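Local coordinates for putative PTS system, cellobiose-specific IIA component (Streptococcus mutans, PDB 3L8R), which probably relays phosphoryl groups during sugar uptake, as the trimeric IIA component of a cellobiose-type phosphotransferase system, at residues A26-I31 and E90-H95; K69-Q74 and D98-T103. All blocks are in the same frame, centred on the assembly; numbering follows the deposited sequence.

Interaction 1 of 2, residues A26-I31 and E90-H95; sequences AAFEII and EIIMVH
His95, whose ring approaches Ile31 across the contact, has its backbone N bonded to Ile91 O at 2.8 Å, within the first turns of helix 91-118. That helix and helix 20-49 are the third and first helices of an up-down-up three-helix bundle, running in roughly the same direction, 27° apart, with segment axes 8.9 Å from each other at their closest. No hydrogen bond crosses between the segments, which meet mainly through apolar side chains. Ile92 is central: its CG1 is anti to the backbone N (chi1 -168°) and heads for helix 20-49. From there CD1 meets Ile31 CD1 at 3.7 Å, the two isoleucines crossing at about a right angle, while Ile92 CG2 rests 4.0 Å from Ala27 CB. Alanine suits this position because its lone methyl lets the backbones close in, Ala27 CA lying 5.2 Å from Met93 CA. Met93, flexible and unbranched, bends at chi2 and chi3 and puts its CE 4.1 Å from Ala27 CB; it also packs on Leu77 of helix 53-82, which ties in the third helix. Phe28, at the exposed border, offers CZ obliquely to Ile92 CD1. His95 is the predicted phosphohistidine intermediate, not phosphorylated here, and Gln74 of a neighbouring subunit packs against it. His95 CD2 lies 4.5 Å from Ile31 CD1, the methyl standing oblique to the imidazole.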
ATOM      1  N   ALA A  26      -3.137  19.863  -4.756  1.00 19.78           N
ATOM      2  CA  ALA A  26      -2.143  18.901  -4.246  1.00 18.59           C
ATOM      3  C   ALA A  26      -2.632  17.458  -4.316  1.00 18.45           C
ATOM      4  O   ALA A  26      -1.933  16.603  -4.799  1.00 17.59           O
ATOM      5  CB  ALA A  26      -1.758  19.251  -2.819  1.00 18.40           C
ATOM      6  N   ALA A  27      -3.857  17.198  -3.884  1.00 18.73           N
ATOM      7  CA  ALA A  27      -4.305  15.829  -3.858  1.00 20.26           C
ATOM      8  C   ALA A  27      -4.476  15.311  -5.271  1.00 21.35           C
ATOM      9  O   ALA A  27      -4.278  14.136  -5.529  1.00 22.68           O
ATOM     10  CB  ALA A  27      -5.595  15.693  -3.089  1.00 19.34           C
ATOM     11  N   PHE A  28      -4.847  16.184  -6.189  1.00 22.29           N
ATOM     12  CA  PHE A  28      -5.161  15.731  -7.506  1.00 23.30           C
ATOM     13  C   PHE A  28      -3.890  15.559  -8.281  1.00 22.95           C
ATOM     14  O   PHE A  28      -3.766  14.651  -9.112  1.00 23.54           O
ATOM     15  CB  PHE A  28      -6.209  16.645  -8.188  1.00 24.51           C
ATOM     16  CG  PHE A  28      -7.600  16.071  -8.120  1.00 27.78           C
ATOM     17  CD1 PHE A  28      -7.915  14.892  -8.848  1.00 29.44           C
ATOM     18  CD2 PHE A  28      -8.578  16.649  -7.284  1.00 32.35           C
ATOM     19  CE1 PHE A  28      -9.180  14.306  -8.759  1.00 32.95           C
ATOM     20  CE2 PHE A  28      -9.869  16.090  -7.178  1.00 33.00           C
ATOM     21  CZ  PHE A  28     -10.176  14.909  -7.925  1.00 35.19           C
ATOM     22  N   GLU A  29      -2.925  16.403  -7.956  1.00 22.34           N
ATOM     23  CA  GLU A  29      -1.589  16.292  -8.498  1.00 22.75           C
ATOM     24  C   GLU A  29      -0.984  14.926  -8.154  1.00 21.75           C
ATOM     25  O   GLU A  29      -0.402  14.241  -9.006  1.00 22.41           O
ATOM     26  CB  GLU A  29      -0.733  17.403  -7.890  1.00 23.82           C
ATOM     27  CG  GLU A  29       0.419  17.802  -8.760  1.00 28.19           C
ATOM     28  CD  GLU A  29       1.291  18.863  -8.149  1.00 33.48           C
ATOM     29  OE1 GLU A  29       0.930  19.433  -7.093  1.00 36.27           O
ATOM     30  OE2 GLU A  29       2.355  19.125  -8.742  1.00 37.21           O
ATOM     31  N   ILE A  30      -1.150  14.519  -6.903  1.00 20.39           N
ATOM     32  CA  ILE A  30      -0.663  13.241  -6.442  1.00 18.82           C
ATOM     33  C   ILE A  30      -1.409  12.085  -7.143  1.00 18.79           C
ATOM     34  O   ILE A  30      -0.794  11.271  -7.824  1.00 19.21           O
ATOM     35  CB  ILE A  30      -0.710  13.169  -4.884  1.00 18.90           C
ATOM     36  CG1 ILE A  30       0.294  14.180  -4.274  1.00 16.90           C
ATOM     37  CG2 ILE A  30      -0.458  11.729  -4.404  1.00 16.91           C
ATOM     38  CD1 ILE A  30       0.100  14.457  -2.766  1.00 14.47           C
ATOM     39  N   ILE A  31      -2.723  12.027  -7.033  1.00 18.14           N
ATOM     40  CA  ILE A  31      -3.508  11.031  -7.782  1.00 18.32           C
ATOM     41  C   ILE A  31      -3.231  10.966  -9.284  1.00 18.71           C
ATOM     42  O   ILE A  31      -3.022   9.878  -9.817  1.00 18.48           O
ATOM     43  CB  ILE A  31      -5.004  11.285  -7.621  1.00 18.31           C
ATOM     44  CG1 ILE A  31      -5.378  11.247  -6.151  1.00 19.47           C
ATOM     45  CG2 ILE A  31      -5.765  10.239  -8.332  1.00 20.28           C
ATOM     46  CD1 ILE A  31      -6.565  12.066  -5.778  1.00 19.07           C
ATOM     47  N   GLU A  90      -8.553  15.410   4.136  1.00 23.23           N
ATOM     48  CA  GLU A  90      -9.815  15.019   3.625  1.00 22.72           C
ATOM     49  C   GLU A  90      -9.608  13.640   3.009  1.00 21.88           C
ATOM     50  O   GLU A  90      -8.479  13.322   2.582  1.00 22.38           O
ATOM     51  CB  GLU A  90     -10.219  16.027   2.546  1.00 23.20           C
ATOM     52  CG  GLU A  90     -10.150  17.465   2.999  1.00 24.11           C
ATOM     53  CD  GLU A  90     -11.355  17.907   3.861  1.00 28.07           C
ATOM     54  OE1 GLU A  90     -12.262  17.089   4.160  1.00 22.25           O
ATOM     55  OE2 GLU A  90     -11.380  19.113   4.240  1.00 32.25           O
ATOM     56  N   ILE A  91     -10.665  12.828   2.938  1.00 20.07           N
ATOM     57  CA  ILE A  91     -10.542  11.537   2.285  1.00 19.78           C
ATOM     58  C   ILE A  91      -9.752  11.591   0.982  1.00 18.59           C
ATOM     59  O   ILE A  91      -8.991  10.695   0.724  1.00 18.15           O
ATOM     60  CB  ILE A  91     -11.869  10.831   1.934  1.00 20.20           C
ATOM     61  CG1 ILE A  91     -12.926  11.802   1.392  1.00 22.34           C
ATOM     62  CG2 ILE A  91     -12.316   9.996   3.051  1.00 20.19           C
ATOM     63  CD1 ILE A  91     -13.658  12.617   2.489  1.00 29.52           C
ATOM     64  N   ILE A  92      -9.962  12.626   0.176  1.00 18.22           N
ATOM     65  CA  ILE A  92      -9.307  12.749  -1.097  1.00 17.83           C
ATOM     66  C   ILE A  92      -7.799  12.715  -0.896  1.00 17.85           C
ATOM     67  O   ILE A  92      -7.063  12.070  -1.647  1.00 17.38           O
ATOM     68  CB  ILE A  92      -9.793  13.990  -1.932  1.00 17.64           C
ATOM     69  CG1 ILE A  92      -9.282  13.870  -3.353  1.00 18.48           C
ATOM     70  CG2 ILE A  92      -9.255  15.337  -1.398  1.00 15.10           C
ATOM     71  CD1 ILE A  92      -9.870  12.696  -4.158  1.00 21.10           C
ATOM     72  N   MET A  93      -7.341  13.373   0.152  1.00 18.01           N
ATOM     73  CA  MET A  93      -5.917  13.314   0.443  1.00 18.92           C
ATOM     74  C   MET A  93      -5.482  11.904   0.857  1.00 18.35           C
ATOM     75  O   MET A  93      -4.475  11.396   0.368  1.00 18.90           O
ATOM     76  CB  MET A  93      -5.524  14.316   1.521  1.00 19.11           C
ATOM     77  CG  MET A  93      -4.039  14.332   1.704  1.00 20.81           C
ATOM     78  SD  MET A  93      -3.193  15.185   0.336  1.00 24.87           S
ATOM     79  CE  MET A  93      -3.889  16.845   0.514  1.00 21.03           C
ATOM     80  N   VAL A  94      -6.224  11.286   1.774  1.00 17.23           N
ATOM     81  CA  VAL A  94      -5.929   9.927   2.182  1.00 15.76           C
ATOM     82  C   VAL A  94      -5.812   9.059   0.940  1.00 15.63           C
ATOM     83  O   VAL A  94      -4.917   8.177   0.833  1.00 16.09           O
ATOM     84  CB  VAL A  94      -6.995   9.359   3.098  1.00 16.29           C
ATOM     85  CG1 VAL A  94      -6.612   7.954   3.590  1.00 16.97           C
ATOM     86  CG2 VAL A  94      -7.237  10.299   4.283  1.00 13.98           C
ATOM     87  N   HIS A  95      -6.676   9.328  -0.022  1.00 14.19           N
ATOM     88  CA  HIS A  95      -6.822   8.438  -1.157  1.00 13.58           C
ATOM     89  C   HIS A  95      -5.644   8.629  -2.045  1.00 13.91           C
ATOM     90  O   HIS A  95      -5.054   7.664  -2.476  1.00 14.17           O
ATOM     91  CB  HIS A  95      -8.085   8.781  -1.924  1.00 14.53           C
ATOM     92  CG  HIS A  95      -8.292   7.934  -3.139  1.00 14.66           C
ATOM     93  ND1 HIS A  95      -8.342   6.560  -3.079  1.00 14.52           N
ATOM     94  CD2 HIS A  95      -8.513   8.267  -4.430  1.00 12.77           C
ATOM     95  CE1 HIS A  95      -8.541   6.077  -4.294  1.00 15.49           C
ATOM     96  NE2 HIS A  95      -8.644   7.094  -5.136  1.00 14.55           N
TER

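Interaction 2 of 2, residues K69-Q74 and D98-T103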
ATOM      1  N   LYS A  69       7.172  13.193  -9.260  1.00 22.14           N
ATOM      2  CA  LYS A  69       6.360  14.414  -9.183  1.00 22.87           C
ATOM      3  C   LYS A  69       5.369  14.284  -8.048  1.00 23.28           C
ATOM      4  O   LYS A  69       5.127  15.277  -7.300  1.00 23.42           O
ATOM      5  CB  LYS A  69       5.634  14.725 -10.482  1.00 23.09           C
ATOM      6  CG  LYS A  69       6.535  14.880 -11.701  1.00 23.19           C
ATOM      7  CD  LYS A  69       5.699  14.838 -12.973  1.00 26.76           C
ATOM      8  CE  LYS A  69       6.588  15.107 -14.225  1.00 27.88           C
ATOM      9  NZ  LYS A  69       5.744  15.116 -15.457  1.00 30.00           N
ATOM     10  N   ALA A  70       4.826  13.065  -7.905  1.00 22.75           N
ATOM     11  CA  ALA A  70       3.870  12.751  -6.839  1.00 22.28           C
ATOM     12  C   ALA A  70       4.546  12.750  -5.482  1.00 22.85           C
ATOM     13  O   ALA A  70       4.033  13.389  -4.542  1.00 23.01           O
ATOM     14  CB  ALA A  70       3.122  11.449  -7.119  1.00 21.16           C
ATOM     15  N   HIS A  71       5.703  12.095  -5.369  1.00 23.92           N
ATOM     16  CA  HIS A  71       6.445  12.108  -4.099  1.00 25.58           C
ATOM     17  C   HIS A  71       6.770  13.553  -3.691  1.00 25.84           C
ATOM     18  O   HIS A  71       6.616  13.914  -2.533  1.00 26.59           O
ATOM     19  CB  HIS A  71       7.712  11.211  -4.126  1.00 26.12           C
ATOM     20  CG  HIS A  71       7.513   9.833  -3.537  1.00 31.12           C
ATOM     21  ND1 HIS A  71       7.227   9.621  -2.197  1.00 34.72           N
ATOM     22  CD2 HIS A  71       7.558   8.596  -4.107  1.00 34.40           C
ATOM     23  CE1 HIS A  71       7.079   8.318  -1.977  1.00 35.25           C
ATOM     24  NE2 HIS A  71       7.273   7.672  -3.116  1.00 33.85           N
ATOM     25  N   GLN A  72       7.186  14.389  -4.638  1.00 26.36           N
ATOM     26  CA  GLN A  72       7.541  15.770  -4.318  1.00 26.72           C
ATOM     27  C   GLN A  72       6.377  16.490  -3.687  1.00 26.31           C
ATOM     28  O   GLN A  72       6.532  17.189  -2.668  1.00 26.86           O
ATOM     29  CB  GLN A  72       7.953  16.538  -5.573  1.00 27.49           C
ATOM     30  CG  GLN A  72       8.608  17.879  -5.284  1.00 32.19           C
ATOM     31  CD  GLN A  72       9.948  17.739  -4.513  1.00 38.51           C
ATOM     32  OE1 GLN A  72      10.035  18.056  -3.320  1.00 40.77           O
ATOM     33  NE2 GLN A  72      10.981  17.242  -5.195  1.00 39.94           N
ATOM     34  N   ALA A  73       5.199  16.331  -4.279  1.00 25.53           N
ATOM     35  CA  ALA A  73       4.043  17.027  -3.761  1.00 25.26           C
ATOM     36  C   ALA A  73       3.687  16.507  -2.372  1.00 25.84           C
ATOM     37  O   ALA A  73       3.399  17.299  -1.482  1.00 26.59           O
ATOM     38  CB  ALA A  73       2.906  16.939  -4.700  1.00 24.50           C
ATOM     39  N   GLN A  74       3.740  15.191  -2.166  1.00 26.20           N
ATOM     40  CA  GLN A  74       3.599  14.677  -0.799  1.00 27.11           C
ATOM     41  C   GLN A  74       4.689  15.221   0.141  1.00 27.41           C
ATOM     42  O   GLN A  74       4.411  15.591   1.300  1.00 27.10           O
ATOM     43  CB  GLN A  74       3.524  13.142  -0.725  1.00 26.15           C
ATOM     44  CG  GLN A  74       3.383  12.647   0.696  1.00 25.09           C
ATOM     45  CD  GLN A  74       3.180  11.153   0.783  1.00 25.85           C
ATOM     46  OE1 GLN A  74       4.131  10.376   0.872  1.00 24.36           O
ATOM     47  NE2 GLN A  74       1.932  10.738   0.734  1.00 26.72           N
ATOM     48  N   ASP A  98      -2.692   7.162  -0.606  1.00 13.46           N
ATOM     49  CA  ASP A  98      -2.676   5.697  -0.719  1.00 13.30           C
ATOM     50  C   ASP A  98      -2.246   5.370  -2.157  1.00 13.21           C
ATOM     51  O   ASP A  98      -1.616   4.353  -2.422  1.00 13.15           O
ATOM     52  CB  ASP A  98      -4.057   5.055  -0.506  1.00 12.62           C
ATOM     53  CG  ASP A  98      -4.542   5.062   0.926  1.00 14.99           C
ATOM     54  OD1 ASP A  98      -3.749   5.009   1.948  1.00 20.69           O
ATOM     55  OD2 ASP A  98      -5.799   5.122   1.045  1.00 13.60           O
ATOM     56  N   HIS A  99      -2.622   6.212  -3.104  1.00 13.38           N
ATOM     57  CA  HIS A  99      -2.272   5.929  -4.476  1.00 13.80           C
ATOM     58  C   HIS A  99      -0.774   6.115  -4.638  1.00 13.21           C
ATOM     59  O   HIS A  99      -0.094   5.253  -5.216  1.00 14.51           O
ATOM     60  CB  HIS A  99      -3.050   6.841  -5.424  1.00 15.30           C
ATOM     61  CG  HIS A  99      -3.535   6.137  -6.649  1.00 20.48           C
ATOM     62  ND1 HIS A  99      -2.679   5.740  -7.670  1.00 23.43           N
ATOM     63  CD2 HIS A  99      -4.781   5.718  -7.001  1.00 22.62           C
ATOM     64  CE1 HIS A  99      -3.384   5.096  -8.591  1.00 25.80           C
ATOM     65  NE2 HIS A  99      -4.658   5.082  -8.216  1.00 25.41           N
ATOM     66  N   LEU A 100      -0.237   7.202  -4.101  1.00 11.37           N
ATOM     67  CA  LEU A 100       1.212   7.380  -4.136  1.00 11.30           C
ATOM     68  C   LEU A 100       1.948   6.203  -3.491  1.00 11.22           C
ATOM     69  O   LEU A 100       2.798   5.606  -4.118  1.00 12.22           O
ATOM     70  CB  LEU A 100       1.628   8.718  -3.496  1.00 10.43           C
ATOM     71  CG  LEU A 100       3.116   9.090  -3.499  1.00 10.57           C
ATOM     72  CD1 LEU A 100       3.866   8.962  -4.865  1.00  3.73           C
ATOM     73  CD2 LEU A 100       3.379  10.488  -2.859  1.00  5.60           C
ATOM     74  N   MET A 101       1.616   5.852  -2.257  1.00 11.05           N
ATOM     75  CA  MET A 101       2.440   4.888  -1.539  1.00 10.61           C
ATOM     76  C   MET A 101       2.211   3.464  -2.053  1.00 10.63           C
ATOM     77  O   MET A 101       3.155   2.679  -2.087  1.00 12.20           O
ATOM     78  CB  MET A 101       2.196   4.998  -0.039  1.00 10.87           C
ATOM     79  CG  MET A 101       2.504   6.411   0.571  1.00 13.16           C
ATOM     80  SD  MET A 101       4.315   6.809   0.739  1.00 18.02           S
ATOM     81  CE  MET A 101       4.802   5.522   1.934  1.00 14.30           C
ATOM     82  N   THR A 102       1.018   3.101  -2.521  1.00  9.09           N
ATOM     83  CA  THR A 102       0.913   1.764  -3.090  1.00  8.50           C
ATOM     84  C   THR A 102       1.584   1.694  -4.441  1.00  9.25           C
ATOM     85  O   THR A 102       2.135   0.659  -4.844  1.00  7.94           O
ATOM     86  CB  THR A 102      -0.511   1.169  -3.122  1.00  9.16           C
ATOM     87  OG1 THR A 102      -1.337   1.840  -4.104  1.00 12.78           O
ATOM     88  CG2 THR A 102      -1.190   1.202  -1.750  1.00  4.23           C
ATOM     89  N   THR A 103       1.589   2.821  -5.138  1.00 10.80           N
ATOM     90  CA  THR A 103       2.187   2.836  -6.465  1.00 11.70           C
ATOM     91  C   THR A 103       3.700   2.740  -6.337  1.00 12.50           C
ATOM     92  O   THR A 103       4.342   1.978  -7.070  1.00 12.95           O
ATOM     93  CB  THR A 103       1.641   4.020  -7.344  1.00 12.47           C
ATOM     94  OG1 THR A 103       0.268   3.755  -7.651  1.00 11.07           O
ATOM     95  CG2 THR A 103       2.424   4.150  -8.675  1.00 12.20           C
TER
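Leu100 reaches from helix 91-118 into a notch formed by Ala70, His71 and Gln74 on helix 53-82. Its CB lies against Ile30 of helix 20-49, and CG, anti to the backbone N (chi1 -178°), carries the branch toward helix 53-82. There the two methyls part. CD1 comes within 3.4 Å of Ala70 CB and sits over one face of the His71 ring, 3.9 Å from its centroid and 17° off the normal, a CH-pi contact displaced toward the rim. CD2 packs 3.4 Å from Gln74 CB and equally close to Ala70 O, a carbonyl already engaged by Gln74 N in the helix. A forked leucine fits this place because it can fill both sides of the notch, and alanine because a small residue leaves the branch room to enter. Met101 SD meets Gln74 OE1 at 3.6 Å, the two side chains crossing at about a right angle; the sulfur also stands oblique to the His71 ring, 4.2 Å from its CE1, and its polarisability suits both polar neighbours. Behind the interface, Thr102 OG1 and Thr102 N reach Asp98 O from opposite faces of its plane. Asp98 OD1 lies close to Asp98 OD1 of both neighbouring subunits, consistent with the predicted magnesium site shared by the trimer. The two segments' N-to-C directions lie 129° apart, consistent with oppositely running consecutive helices of an up-down-up bundle in the lactose/cellobiose IIA family.

How the interactions relate
Helix 91-118 serves both contacts, meeting its parallel partner, helix 20-49, in interaction 1 and the opposed helix 53-82 in interaction 2. The first lies near the start of helix 91-118 and is partly buried, joined mostly by aliphatic and methionine methyls, with Phe28 at its exposed border and the His95 ring at one end. The second is buried near the chain centre, where leucine methyls pack on an alanine, an imidazole and an amide side chain, with a thioether alongside. Ile30 bridges them: its CD1 is 3.8 Å from Gln74 N, and its CG1 lies as near to Ala73 CB. Across the trimer, Gln74 of interaction 2 packs on another subunit's predicted phosphorylation site, His95.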